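Local coordinates for RNA-induced transcriptional silencing complex protein tas3 (PDB 3D1B) that serves as a core subunit of the RITS complex, an RNA interference assembly needed for heterochromatin formation and accurate chromosome segregation in fission yeast, at residues Q29-C34 against S63-I68; E85-F90 against E118-E123. One frame throughout, in Å; residues are numbered along the deposited sequence.

Contact 1 of 2, residues Q29-C34 against S63-I68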
ATOM      1  N   GLN A  29      14.289 -13.293  -8.148  1.00 18.02           N
ATOM      2  CA  GLN A  29      14.990 -13.874  -9.292  1.00 20.13           C
ATOM      3  C   GLN A  29      14.537 -15.268  -9.709  1.00 23.03           C
ATOM      4  O   GLN A  29      14.962 -15.761 -10.752  1.00 24.65           O
ATOM      5  CB  GLN A  29      16.501 -13.869  -9.034  1.00 21.11           C
ATOM      6  CG  GLN A  29      17.040 -12.485  -8.711  1.00 23.05           C
ATOM      7  CD  GLN A  29      18.550 -12.386  -8.822  1.00 24.49           C
ATOM      8  OE1 GLN A  29      19.258 -13.379  -8.690  1.00 25.77           O
ATOM      9  NE2 GLN A  29      19.051 -11.173  -9.046  1.00 23.09           N
ATOM     10  N   THR A  30      13.704 -15.916  -8.899  1.00 20.19           N
ATOM     11  CA  THR A  30      13.195 -17.233  -9.267  1.00 22.42           C
ATOM     12  C   THR A  30      11.752 -17.112  -9.750  1.00 22.69           C
ATOM     13  O   THR A  30      11.145 -18.097 -10.162  1.00 22.69           O
ATOM     14  CB  THR A  30      13.259 -18.244  -8.091  1.00 23.91           C
ATOM     15  OG1 THR A  30      12.586 -17.711  -6.946  1.00 25.61           O
ATOM     16  CG2 THR A  30      14.699 -18.548  -7.736  1.00 28.02           C
ATOM     17  N   ASN A  31      11.208 -15.896  -9.699  1.00 22.27           N
ATOM     18  CA  ASN A  31       9.840 -15.637 -10.142  1.00 22.48           C
ATOM     19  C   ASN A  31       9.793 -14.617 -11.270  1.00 23.17           C
ATOM     20  O   ASN A  31       9.707 -13.411 -11.022  1.00 20.58           O
ATOM     21  CB  ASN A  31       8.979 -15.118  -8.988  1.00 22.98           C
ATOM     22  CG  ASN A  31       8.607 -16.202  -8.005  1.00 23.60           C
ATOM     23  OD1 ASN A  31       9.338 -16.481  -7.057  1.00 24.91           O
ATOM     24  ND2 ASN A  31       7.467 -16.834  -8.235  1.00 20.60           N
ATOM     25  N   SER A  32       9.840 -15.092 -12.510  1.00 22.53           N
ATOM     26  CA  SER A  32       9.801 -14.185 -13.652  1.00 23.89           C
ATOM     27  C   SER A  32       8.551 -13.318 -13.585  1.00 22.39           C
ATOM     28  O   SER A  32       8.538 -12.199 -14.091  1.00 23.05           O
ATOM     29  CB  SER A  32       9.810 -14.967 -14.965  1.00 24.13           C
ATOM     30  OG  SER A  32       8.631 -15.736 -15.100  1.00 32.23           O
ATOM     31  N   SER A  33       7.499 -13.844 -12.962  1.00 22.18           N
ATOM     32  CA  SER A  33       6.248 -13.104 -12.828  1.00 21.72           C
ATOM     33  C   SER A  33       6.465 -11.858 -11.973  1.00 20.11           C
ATOM     34  O   SER A  33       5.798 -10.846 -12.165  1.00 20.23           O
ATOM     35  CB  SER A  33       5.161 -13.986 -12.203  1.00 22.01           C
ATOM     36  OG  SER A  33       5.549 -14.458 -10.927  1.00 25.92           O
ATOM     37  N   CYS A  34       7.399 -11.934 -11.030  1.00 20.42           N
ATOM     38  CA  CYS A  34       7.698 -10.781 -10.187  1.00 19.87           C
ATOM     39  C   CYS A  34       8.455  -9.741 -11.006  1.00 20.08           C
ATOM     40  O   CYS A  34       8.222  -8.545 -10.870  1.00 21.36           O
ATOM     41  CB  CYS A  34       8.537 -11.191  -8.974  1.00 20.51           C
ATOM     42  SG  CYS A  34       7.593 -12.062  -7.699  1.00 21.42           S
ATOM     43  N   SER A  63       3.956 -13.327  -7.352  1.00 19.48           N
ATOM     44  CA  SER A  63       4.793 -14.518  -7.221  1.00 20.74           C
ATOM     45  C   SER A  63       3.954 -15.776  -7.384  1.00 22.94           C
ATOM     46  O   SER A  63       2.798 -15.820  -6.972  1.00 19.51           O
ATOM     47  CB  SER A  63       5.498 -14.535  -5.862  1.00 23.50           C
ATOM     48  OG  SER A  63       4.561 -14.555  -4.802  1.00 25.59           O
ATOM     49  N   GLU A  64       4.549 -16.801  -7.984  1.00 25.49           N
ATOM     50  CA  GLU A  64       3.849 -18.057  -8.219  1.00 28.43           C
ATOM     51  C   GLU A  64       4.634 -19.232  -7.649  1.00 27.70           C
ATOM     52  O   GLU A  64       4.071 -20.289  -7.371  1.00 29.66           O
ATOM     53  CB  GLU A  64       3.668 -18.275  -9.726  1.00 31.55           C
ATOM     54  CG  GLU A  64       3.135 -17.067 -10.479  1.00 36.45           C
ATOM     55  CD  GLU A  64       3.218 -17.231 -11.987  1.00 40.35           C
ATOM     56  OE1 GLU A  64       4.251 -17.741 -12.475  1.00 41.98           O
ATOM     57  OE2 GLU A  64       2.260 -16.838 -12.688  1.00 41.15           O
ATOM     58  N   LYS A  65       5.934 -19.035  -7.466  1.00 26.91           N
ATOM     59  CA  LYS A  65       6.796 -20.104  -6.986  1.00 27.85           C
ATOM     60  C   LYS A  65       7.318 -19.988  -5.562  1.00 24.74           C
ATOM     61  O   LYS A  65       8.149 -19.137  -5.264  1.00 24.94           O
ATOM     62  CB  LYS A  65       7.980 -20.261  -7.945  1.00 30.75           C
ATOM     63  CG  LYS A  65       7.555 -20.493  -9.388  1.00 36.99           C
ATOM     64  CD  LYS A  65       8.634 -21.223 -10.174  1.00 39.95           C
ATOM     65  CE  LYS A  65       9.601 -20.266 -10.833  1.00 42.22           C
ATOM     66  NZ  LYS A  65      11.004 -20.773 -10.806  1.00 44.54           N
ATOM     67  N   PHE A  66       6.830 -20.869  -4.693  1.00 22.19           N
ATOM     68  CA  PHE A  66       7.260 -20.899  -3.302  1.00 21.09           C
ATOM     69  C   PHE A  66       6.655 -22.069  -2.537  1.00 19.01           C
ATOM     70  O   PHE A  66       5.571 -22.554  -2.870  1.00 20.26           O
ATOM     71  CB  PHE A  66       6.912 -19.578  -2.597  1.00 19.01           C
ATOM     72  CG  PHE A  66       5.468 -19.171  -2.722  1.00 17.94           C
ATOM     73  CD1 PHE A  66       4.504 -19.673  -1.855  1.00 18.22           C
ATOM     74  CD2 PHE A  66       5.078 -18.260  -3.698  1.00 20.96           C
ATOM     75  CE1 PHE A  66       3.169 -19.264  -1.959  1.00 18.96           C
ATOM     76  CE2 PHE A  66       3.749 -17.846  -3.810  1.00 19.31           C
ATOM     77  CZ  PHE A  66       2.792 -18.348  -2.938  1.00 21.27           C
ATOM     78  N   PRO A  67       7.366 -22.553  -1.511  1.00 19.06           N
ATOM     79  CA  PRO A  67       6.873 -23.671  -0.705  1.00 19.85           C
ATOM     80  C   PRO A  67       5.612 -23.277   0.057  1.00 20.64           C
ATOM     81  O   PRO A  67       5.464 -22.131   0.493  1.00 17.80           O
ATOM     82  CB  PRO A  67       8.050 -23.986   0.210  1.00 21.34           C
ATOM     83  CG  PRO A  67       8.741 -22.674   0.338  1.00 22.87           C
ATOM     84  CD  PRO A  67       8.701 -22.132  -1.060  1.00 20.77           C
ATOM     85  N   ILE A  68       4.712 -24.240   0.210  1.00 19.39           N
ATOM     86  CA  ILE A  68       3.437 -24.022   0.872  1.00 22.15           C
ATOM     87  C   ILE A  68       3.258 -24.871   2.120  1.00 22.40           C
ATOM     88  O   ILE A  68       3.701 -26.017   2.170  1.00 21.61           O
ATOM     89  CB  ILE A  68       2.274 -24.360  -0.100  1.00 24.59           C
ATOM     90  CG1 ILE A  68       2.274 -23.380  -1.271  1.00 27.11           C
ATOM     91  CG2 ILE A  68       0.938 -24.345   0.634  1.00 25.94           C
ATOM     92  CD1 ILE A  68       2.058 -21.959  -0.855  1.00 29.04           C
TER
HETATM   93  O   HOH W   1      11.052 -19.023  -5.243  1.00 32.97           O
HETATM   94  O   HOH W   2       7.136 -16.774 -11.878  1.00 37.36           O

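Contact 2 of 2, residues E85-F90 against E118-E123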
ATOM      1  N   GLU A  85       9.698  -6.690  13.770  1.00 18.83           N
ATOM      2  CA  GLU A  85       9.689  -5.344  14.344  1.00 19.82           C
ATOM      3  C   GLU A  85      11.087  -4.752  14.512  1.00 21.12           C
ATOM      4  O   GLU A  85      11.249  -3.533  14.518  1.00 21.03           O
ATOM      5  CB  GLU A  85       9.005  -5.364  15.716  1.00 22.01           C
ATOM      6  CG  GLU A  85       7.508  -5.623  15.665  1.00 24.06           C
ATOM      7  CD  GLU A  85       6.706  -4.359  15.421  1.00 25.96           C
ATOM      8  OE1 GLU A  85       7.318  -3.327  15.055  1.00 25.70           O
ATOM      9  OE2 GLU A  85       5.465  -4.403  15.588  1.00 23.63           O
ATOM     10  N   LYS A  86      12.090  -5.616  14.642  1.00 20.97           N
ATOM     11  CA  LYS A  86      13.468  -5.172  14.857  1.00 23.85           C
ATOM     12  C   LYS A  86      14.298  -4.971  13.604  1.00 23.30           C
ATOM     13  O   LYS A  86      15.438  -4.506  13.682  1.00 22.15           O
ATOM     14  CB  LYS A  86      14.189  -6.179  15.744  1.00 24.97           C
ATOM     15  CG  LYS A  86      13.482  -6.409  17.055  1.00 31.03           C
ATOM     16  CD  LYS A  86      14.254  -7.333  17.972  1.00 34.53           C
ATOM     17  CE  LYS A  86      14.264  -8.764  17.482  1.00 35.25           C
ATOM     18  NZ  LYS A  86      14.637  -9.656  18.613  1.00 37.43           N
ATOM     19  N   GLN A  87      13.735  -5.312  12.456  1.00 22.69           N
ATOM     20  CA  GLN A  87      14.471  -5.203  11.205  1.00 22.78           C
ATOM     21  C   GLN A  87      14.694  -3.790  10.688  1.00 21.75           C
ATOM     22  O   GLN A  87      13.988  -2.858  11.026  1.00 21.33           O
ATOM     23  CB  GLN A  87      13.752  -6.005  10.120  1.00 23.10           C
ATOM     24  CG  GLN A  87      13.536  -7.461  10.496  1.00 23.76           C
ATOM     25  CD  GLN A  87      14.832  -8.172  10.817  1.00 27.69           C
ATOM     26  OE1 GLN A  87      15.739  -8.228   9.989  1.00 29.39           O
ATOM     27  NE2 GLN A  87      14.928  -8.722  12.026  1.00 26.41           N
ATOM     28  N   THR A  88      15.721  -3.658   9.867  1.00 23.02           N
ATOM     29  CA  THR A  88      16.035  -2.406   9.224  1.00 23.03           C
ATOM     30  C   THR A  88      14.939  -2.122   8.214  1.00 22.81           C
ATOM     31  O   THR A  88      14.184  -3.011   7.877  1.00 22.38           O
ATOM     32  CB  THR A  88      17.435  -2.480   8.603  1.00 24.85           C
ATOM     33  OG1 THR A  88      17.578  -3.704   7.887  1.00 25.46           O
ATOM     34  CG2 THR A  88      18.489  -2.424   9.675  1.00 25.93           C
ATOM     35  N   PRO A  89      14.821  -0.867   7.749  1.00 22.30           N
ATOM     36  CA  PRO A  89      13.804  -0.412   6.789  1.00 22.64           C
ATOM     37  C   PRO A  89      13.395  -1.293   5.611  1.00 20.71           C
ATOM     38  O   PRO A  89      12.228  -1.689   5.495  1.00 19.30           O
ATOM     39  CB  PRO A  89      14.346   0.939   6.334  1.00 23.99           C
ATOM     40  CG  PRO A  89      15.026   1.437   7.568  1.00 25.30           C
ATOM     41  CD  PRO A  89      15.786   0.220   8.016  1.00 23.98           C
ATOM     42  N   PHE A  90      14.337  -1.564   4.716  1.00 18.93           N
ATOM     43  CA  PHE A  90      14.057  -2.389   3.546  1.00 18.58           C
ATOM     44  C   PHE A  90      13.647  -3.794   3.959  1.00 17.48           C
ATOM     45  O   PHE A  90      12.664  -4.339   3.452  1.00 18.96           O
ATOM     46  CB  PHE A  90      15.299  -2.463   2.653  1.00 18.43           C
ATOM     47  CG  PHE A  90      15.176  -3.442   1.515  1.00 16.82           C
ATOM     48  CD1 PHE A  90      14.419  -3.130   0.384  1.00 18.44           C
ATOM     49  CD2 PHE A  90      15.826  -4.669   1.572  1.00 17.17           C
ATOM     50  CE1 PHE A  90      14.317  -4.028  -0.676  1.00 20.29           C
ATOM     51  CE2 PHE A  90      15.732  -5.576   0.521  1.00 18.40           C
ATOM     52  CZ  PHE A  90      14.973  -5.254  -0.610  1.00 18.03           C
ATOM     53  N   GLU A 118      17.778 -12.704   3.864  1.00 18.43           N
ATOM     54  CA  GLU A 118      18.510 -12.280   2.679  1.00 19.49           C
ATOM     55  C   GLU A 118      18.372 -10.769   2.512  1.00 19.13           C
ATOM     56  O   GLU A 118      19.342 -10.074   2.202  1.00 18.83           O
ATOM     57  CB  GLU A 118      17.958 -13.002   1.452  1.00 23.01           C
ATOM     58  CG  GLU A 118      18.923 -13.116   0.303  1.00 28.51           C
ATOM     59  CD  GLU A 118      18.358 -13.957  -0.825  1.00 28.80           C
ATOM     60  OE1 GLU A 118      17.418 -13.491  -1.492  1.00 26.59           O
ATOM     61  OE2 GLU A 118      18.846 -15.088  -1.034  1.00 32.40           O
ATOM     62  N   ALA A 119      17.163 -10.258   2.728  1.00 16.46           N
ATOM     63  CA  ALA A 119      16.914  -8.828   2.598  1.00 18.79           C
ATOM     64  C   ALA A 119      17.739  -8.044   3.612  1.00 18.84           C
ATOM     65  O   ALA A 119      18.282  -6.981   3.299  1.00 19.78           O
ATOM     66  CB  ALA A 119      15.428  -8.529   2.796  1.00 17.80           C
ATOM     67  N   SER A 120      17.830  -8.570   4.829  1.00 18.50           N
ATOM     68  CA  SER A 120      18.588  -7.903   5.879  1.00 19.27           C
ATOM     69  C   SER A 120      20.066  -7.842   5.510  1.00 19.91           C
ATOM     70  O   SER A 120      20.736  -6.836   5.753  1.00 21.01           O
ATOM     71  CB  SER A 120      18.418  -8.645   7.207  1.00 20.51           C
ATOM     72  OG  SER A 120      19.078  -7.957   8.257  1.00 27.00           O
ATOM     73  N   ILE A 121      20.569  -8.925   4.924  1.00 19.19           N
ATOM     74  CA  ILE A 121      21.970  -8.994   4.513  1.00 20.44           C
ATOM     75  C   ILE A 121      22.259  -8.001   3.382  1.00 20.84           C
ATOM     76  O   ILE A 121      23.289  -7.324   3.386  1.00 22.92           O
ATOM     77  CB  ILE A 121      22.337 -10.426   4.056  1.00 21.61           C
ATOM     78  CG1 ILE A 121      22.333 -11.364   5.267  1.00 23.92           C
ATOM     79  CG2 ILE A 121      23.704 -10.436   3.376  1.00 23.16           C
ATOM     80  CD1 ILE A 121      22.534 -12.832   4.924  1.00 27.22           C
ATOM     81  N   LEU A 122      21.350  -7.906   2.417  1.00 19.14           N
ATOM     82  CA  LEU A 122      21.543  -6.979   1.303  1.00 18.60           C
ATOM     83  C   LEU A 122      21.589  -5.534   1.782  1.00 20.40           C
ATOM     84  O   LEU A 122      22.376  -4.721   1.288  1.00 20.20           O
ATOM     85  CB  LEU A 122      20.417  -7.135   0.276  1.00 18.64           C
ATOM     86  CG  LEU A 122      20.392  -8.440  -0.520  1.00 20.00           C
ATOM     87  CD1 LEU A 122      19.121  -8.503  -1.354  1.00 21.00           C
ATOM     88  CD2 LEU A 122      21.627  -8.527  -1.415  1.00 19.04           C
ATOM     89  N   GLU A 123      20.740  -5.226   2.755  1.00 20.40           N
ATOM     90  CA  GLU A 123      20.637  -3.884   3.317  1.00 22.38           C
ATOM     91  C   GLU A 123      21.805  -3.541   4.240  1.00 24.01           C
ATOM     92  O   GLU A 123      22.182  -2.349   4.291  1.00 25.28           O
ATOM     93  CB  GLU A 123      19.306  -3.761   4.062  1.00 21.09           C
ATOM     94  CG  GLU A 123      19.063  -2.428   4.737  1.00 23.02           C
ATOM     95  CD  GLU A 123      17.621  -2.270   5.159  1.00 23.16           C
ATOM     96  OE1 GLU A 123      17.022  -3.282   5.576  1.00 24.38           O
ATOM     97  OE2 GLU A 123      17.085  -1.143   5.072  1.00 24.90           O
TER
HETATM   98  O   HOH W   3      17.715  -6.367   9.927  1.00 27.80           O
HETATM   99  O   HOH W   4      20.258  -4.717   7.783  1.00 36.95           O

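Contact 1 of 2, residues Q29-C34 against S63-I68
Cys34 and Ser63 bring the two backbones closest, with their CA atoms 5.6 Å apart, where the first turn of helix 32-46 passes the irregular chain 63-68. Both residues are buried. With SG anti to its own carbonyl carbon (chi1 -75°), the Cys34 sulfur packs against Ser63 CB, 3.7 Å away. Phe28 and Phe27 of helix 26-29 touch Cys34 and Ser63, respectively. Ser63 OG is satisfied by a hydrogen bond with Phe60 O. Beside this pair, toward the exposed side, Ser33 meets Glu64. Ser33 OG rests 3.6 Å from Glu64 CG, while its polar partner is Ala62 O. The arrangement belongs to the all-helical C-terminal motif of Tas3: the loop leaving helix 52-60 folds back over the start of helix 32-46, next to the N-cap position held by Asn31. The Asn31 side chain and that of Lys65 slide past each other in opposite directions. The end of Asn31 lies beside the backbone of Glu64 and Lys65; which of its two polar atoms points there is doubtful, as the amide is probably turned over in the model. Two waters bridge the segments. One accepts from Ser33 N at 3.1 Å and donates to Glu64 OE1 at 3.1 Å. The Glu64 carboxylate thus lies near the N-terminal end of helix 32-46, where the helix dipole would probably favour its negative charge. The other water bonds Thr30 OG1 at 2.6 Å and donates to Lys65 O at 2.9 Å. Thr30 OG1 also bonds Ser26 O. Further along the loop, the Phe66 side chain touches Phe27 and Phe111 of helix 109-122.

Contact 2 of 2, residues E85-F90 against E118-E123
Glu123 OE1 is gripped by Thr88 OG1 and by Ala91 N. The Thr88 bond is modelled very short, at 2.4 Å, so its exact length is doubtful. Glu123 OE2 accepts from Phe90 N at 2.8 Å, with an N-H...O angle of 160°. That donor comes from the syn side, 26° out of the carboxylate plane. One carboxylate thus takes two N-H groups at the start of helix 89-105. Thr88 holds the N-cap position there, but its own side chain makes no capping bond. With CG anti to the backbone N (chi1 178°) and the chain extended beyond it, the Glu123 carboxylate reaches across to this helix start. An alanine in place of Glu123 would probably leave the N-H groups of Phe90 and Ala91, and the Thr88 hydroxyl, without their carboxylate acceptor. One water donates to both Thr88 OG1 and Ser120 O. A second donates to Gln87 OE1 and is hydrogen-bonded to Ser120 OG at 2.7 Å; Gln87 NE2 bonds Asn83 O. On the apolar side, Phe90 CE2 touches Ala119 CB at 3.7 Å, and Ala119 O lies in plane at the ring edge. The contact joins the start of helix 89-105 to the end of helix 109-122, with Tyr18 and Trp21 of helix 14-23 packed against it.

How the contacts relate
Both contacts are partly buried, and they lie on opposite sides of the chain's centre, about 20 Å apart between centres. They follow in series along the chain and do not touch. Each sets a later segment against the start of a helix, but the helices differ: 32-46 in contact 1 and 89-105 in contact 2. In contact 1 Asn31, Cys34 and Ser63 are buried while Thr30, Glu64 and Lys65 are exposed; its carboxylate is reached through water. In contact 2 Phe90 and Ala119 are buried and Thr88 and Pro89 exposed; the carboxylate sits directly on backbone N-H groups. Ser26 links their surroundings: its O bonds Thr30, its N Glu118.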